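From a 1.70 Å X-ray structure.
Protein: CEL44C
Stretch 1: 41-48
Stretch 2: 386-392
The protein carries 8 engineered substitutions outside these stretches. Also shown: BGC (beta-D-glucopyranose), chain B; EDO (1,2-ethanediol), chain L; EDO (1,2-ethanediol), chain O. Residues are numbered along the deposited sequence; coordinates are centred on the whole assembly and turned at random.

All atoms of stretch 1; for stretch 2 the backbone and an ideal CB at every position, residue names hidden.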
# COMPACT_ATOMS: atom_id res chain seq x y z
N ALA A 41 -4.35 1.30 -10.35
CA ALA A 41 -5.59 0.53 -10.23
C ALA A 41 -6.24 0.66 -8.86
O ALA A 41 -7.37 0.19 -8.64
CB ALA A 41 -5.33 -1.03 -10.59
N ALA A 42 -5.54 1.29 -7.92
CA ALA A 42 -6.09 1.40 -6.56
C ALA A 42 -5.67 2.72 -5.92
O ALA A 42 -4.54 3.13 -6.04
CB ALA A 42 -5.60 0.21 -5.68
N ARG A 43 -6.61 3.36 -5.23
CA ARG A 43 -6.32 4.61 -4.51
C ARG A 43 -6.79 4.47 -3.07
O ARG A 43 -7.86 3.90 -2.83
CB ARG A 43 -7.04 5.78 -5.22
CG ARG A 43 -6.44 6.00 -6.62
CD ARG A 43 -7.18 7.09 -7.43
NE ARG A 43 -7.03 8.44 -6.87
CZ ARG A 43 -8.03 9.16 -6.38
NH1 ARG A 43 -9.24 8.62 -6.22
NH2 ARG A 43 -7.83 10.41 -6.02
N ARG A 44 -6.03 5.03 -2.12
CA ARG A 44 -6.39 4.94 -0.70
C ARG A 44 -6.54 6.35 -0.16
O ARG A 44 -5.70 7.21 -0.42
CB ARG A 44 -5.26 4.26 0.08
CG ARG A 44 -5.40 4.33 1.62
CD ARG A 44 -4.39 3.37 2.23
NE ARG A 44 -4.45 3.34 3.70
CZ ARG A 44 -3.64 4.03 4.51
NH1 ARG A 44 -2.84 4.98 4.02
NH2 ARG A 44 -3.71 3.82 5.84
N LEU A 45 -7.57 6.55 0.67
CA LEU A 45 -7.72 7.78 1.44
C LEU A 45 -7.46 7.37 2.90
O LEU A 45 -8.35 6.83 3.57
CB LEU A 45 -9.13 8.37 1.26
CG LEU A 45 -9.39 9.65 2.06
CD1 LEU A 45 -8.47 10.77 1.59
CD2 LEU A 45 -10.84 10.07 1.91
N GLY A 46 -6.25 7.63 3.36
CA GLY A 46 -5.83 7.13 4.68
C GLY A 46 -4.64 7.87 5.19
O GLY A 46 -4.35 8.95 4.73
N GLY A 47 -4.02 7.33 6.24
CA GLY A 47 -2.96 8.05 6.93
C GLY A 47 -3.43 8.88 8.10
O GLY A 47 -4.60 8.85 8.48
N ASN A 48 -2.51 9.63 8.69
CA ASN A 48 -2.77 10.22 10.03
C ASN A 48 -3.99 11.15 10.01
O ASN A 48 -4.75 11.21 10.99
CB ASN A 48 -1.53 10.97 10.50
CG ASN A 48 -0.37 10.04 10.77
OD1 ASN A 48 -0.57 8.87 10.97
ND2 ASN A 48 0.84 10.59 10.88
N UNK A 386 -2.49 -8.57 -2.10
CA UNK A 386 -3.71 -8.13 -2.74
C UNK A 386 -3.68 -6.66 -3.17
O UNK A 386 -4.21 -6.29 -4.22
CB UNK A 386 -4.89 -8.36 -1.79
N UNK A 387 -3.10 -5.80 -2.34
CA UNK A 387 -3.19 -4.36 -2.57
C UNK A 387 -1.98 -3.71 -1.94
O UNK A 387 -1.48 -4.16 -0.87
CB UNK A 387 -4.49 -3.78 -2.00
N UNK A 388 -1.45 -2.67 -2.59
CA UNK A 388 -0.29 -1.96 -2.03
C UNK A 388 -0.38 -0.53 -2.47
O UNK A 388 -0.67 -0.27 -3.63
CB UNK A 388 1.04 -2.58 -2.47
N UNK A 389 -0.08 0.40 -1.56
CA UNK A 389 -0.28 1.84 -1.81
C UNK A 389 0.97 2.63 -1.36
O UNK A 389 1.31 2.68 -0.18
CB UNK A 389 -1.52 2.35 -1.08
N UNK A 390 1.71 3.13 -2.34
CA UNK A 390 2.86 4.00 -2.07
C UNK A 390 2.44 5.22 -1.23
O UNK A 390 1.30 5.71 -1.34
CB UNK A 390 3.50 4.46 -3.38
N UNK A 391 3.34 5.65 -0.34
CA UNK A 391 3.13 6.90 0.41
C UNK A 391 4.28 7.89 0.09
O UNK A 391 5.45 7.55 0.21
CB UNK A 391 3.06 6.62 1.91
N UNK A 392 3.94 9.13 -0.25
CA UNK A 392 4.97 10.14 -0.50
C UNK A 392 5.61 10.65 0.81
O UNK A 392 5.00 11.45 1.54
CB UNK A 392 4.37 11.31 -1.28
C2 BGC B . 5.56 8.32 13.14
C3 BGC B . 4.11 8.23 12.64
C4 BGC B . 4.11 7.90 11.15
C5 BGC B . 5.03 6.73 10.82
C6 BGC B . 5.15 6.64 9.30
C1 BGC B . 6.28 7.01 12.82
O2 BGC B . 5.60 8.55 14.56
O3 BGC B . 3.43 9.48 12.84
O4 BGC B . 2.80 7.64 10.62
O5 BGC B . 6.33 6.93 11.40
O6 BGC B . 5.38 7.94 8.73
C1 EDO L . -5.07 11.86 3.50
O1 EDO L . -4.78 11.47 4.85
C2 EDO L . -4.10 12.98 3.14
O2 EDO L . -2.78 12.44 3.07
C1 EDO O . 2.14 18.96 -4.06
O1 EDO O . 3.12 19.69 -4.81
C2 EDO O . 2.65 17.54 -3.85
O2 EDO O . 3.35 17.49 -2.61

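Position 386 lies beyond the start of the 42-45 strand, and its ideal CB has no atom of stretch 1 within 5.5 Å. Phi/psi of -76/-39 would suit most residues, so stretch 1 sets no preference. The deposited residue is Tyr386, which makes no contact across the pair.

Position 387 has extended backbone angles (-154/143) and a CA-to-CB bond running sideways to stretch 1. Its ideal CB is also beyond 5.5 Å of stretch 1, so a short side chain would fall short, while a longer one could reach the methyl of Ala42, which points toward stretch 2. That methyl offers neither charge nor hydrogen-bonding group, so an apolar chain would suit, such as methionine, leucine or isoleucine. The residue is Met387. Chi1 t places CG 4.4 Å from CB of Ala42, an apolar contact at the outer limit of packing, and chi2 t carries the chain on to SD.

Position 388 follows the alternation of an extended chain, and its CB points away. Stretch 1 cannot discriminate here, and small or large residues are equally compatible. It is Ala388, with no contact.

Position 389 faces stretch 1 most directly. Its CA is 6.9 Å from the CA of Arg44, the CB points toward the strand, and the ideal CB is 4.4 Å from CB of Arg44. Between the two backbones there is room for a side chain of modest length, flanked by the CB atoms of Ala42 and Arg44 and by the carbonyl O of Ala42. Serine, threonine, valine, asparagine or aspartate could be considered; the visible atoms do not choose between polar and apolar. The residue is Asn389, chi1 m, and it loses more area to the other stretch than any other residue of the pair, 61 Å². Its amide group settles against the strand around Ala42 and Arg44, but no hydrogen bond spans the stretches, so the fit is one of packing.

Position 390 (-56/145) has its CB out of reach of stretch 1, leaving the choice open. It is Tyr390, whose hydroxyl is hydrogen-bonded elsewhere in the structure.

Position 391 has a sideways CB with no atom of stretch 1 close by: the ideal CB is 6.5 Å from NH1 of Arg44, and the Gly46-Gly47 turn lies farther along. Only a long side chain can span that gap; a broad aromatic or a long flexible chain would suit, and the bare CA of Gly47, where a CB would point toward stretch 2, leaves room for a ring. The residue is Trp391, chi1 t and chi2 -87°. Its CZ3 is 3.9 Å from O of Gly46, which lies at the ring edge, 4.2 Å from CA of Gly47 and 4.4 Å from NH1 of Arg44. An ideal CB on Gly47 would sit 2.8 Å from CH2 of Trp391, a clash, so the ring occupies space that the glycine leaves free.

Position 392 is out of reach, so stretch 1 sets no preference. It is Lys392, whose NZ makes a weak 3.4 Å hydrogen bond to O2 of 1,2-ethanediol (chain O).

Stretch 2, residues 386-392: YMANYWK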
# COMPACT_ATOMS: atom_id res chain seq x y z
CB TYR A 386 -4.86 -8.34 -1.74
CG TYR A 386 -6.22 -7.85 -2.18
CD1 TYR A 386 -6.83 -8.33 -3.34
CD2 TYR A 386 -6.97 -7.00 -1.36
CE1 TYR A 386 -8.10 -7.91 -3.74
CE2 TYR A 386 -8.25 -6.57 -1.73
CZ TYR A 386 -8.83 -7.06 -2.89
OH TYR A 386 -10.11 -6.65 -3.23
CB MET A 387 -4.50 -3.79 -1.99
CG MET A 387 -4.68 -2.28 -2.21
SD MET A 387 -6.35 -1.82 -1.63
CE MET A 387 -7.41 -2.64 -2.81
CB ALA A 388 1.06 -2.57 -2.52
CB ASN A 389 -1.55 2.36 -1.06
CG ASN A 389 -2.79 1.60 -1.43
OD1 ASN A 389 -3.60 2.03 -2.31
ND2 ASN A 389 -2.97 0.46 -0.80
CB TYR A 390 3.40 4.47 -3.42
CG TYR A 390 4.48 5.48 -3.32
CD1 TYR A 390 5.74 5.13 -2.86
CD2 TYR A 390 4.23 6.82 -3.66
CE1 TYR A 390 6.75 6.08 -2.76
CE2 TYR A 390 5.25 7.78 -3.62
CZ TYR A 390 6.50 7.39 -3.11
OH TYR A 390 7.52 8.31 -3.03
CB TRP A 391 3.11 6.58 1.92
CG TRP A 391 2.93 7.82 2.71
CD1 TRP A 391 3.93 8.67 3.14
CD2 TRP A 391 1.70 8.39 3.14
NE1 TRP A 391 3.37 9.75 3.81
CE2 TRP A 391 2.00 9.60 3.81
CE3 TRP A 391 0.36 8.01 3.01
CZ2 TRP A 391 1.00 10.42 4.39
CZ3 TRP A 391 -0.64 8.82 3.57
CH2 TRP A 391 -0.31 10.03 4.21
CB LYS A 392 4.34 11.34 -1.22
CG LYS A 392 3.76 11.05 -2.61
CD LYS A 392 3.17 12.37 -3.18
CE LYS A 392 4.29 13.31 -3.69
NZ LYS A 392 3.69 14.58 -4.30
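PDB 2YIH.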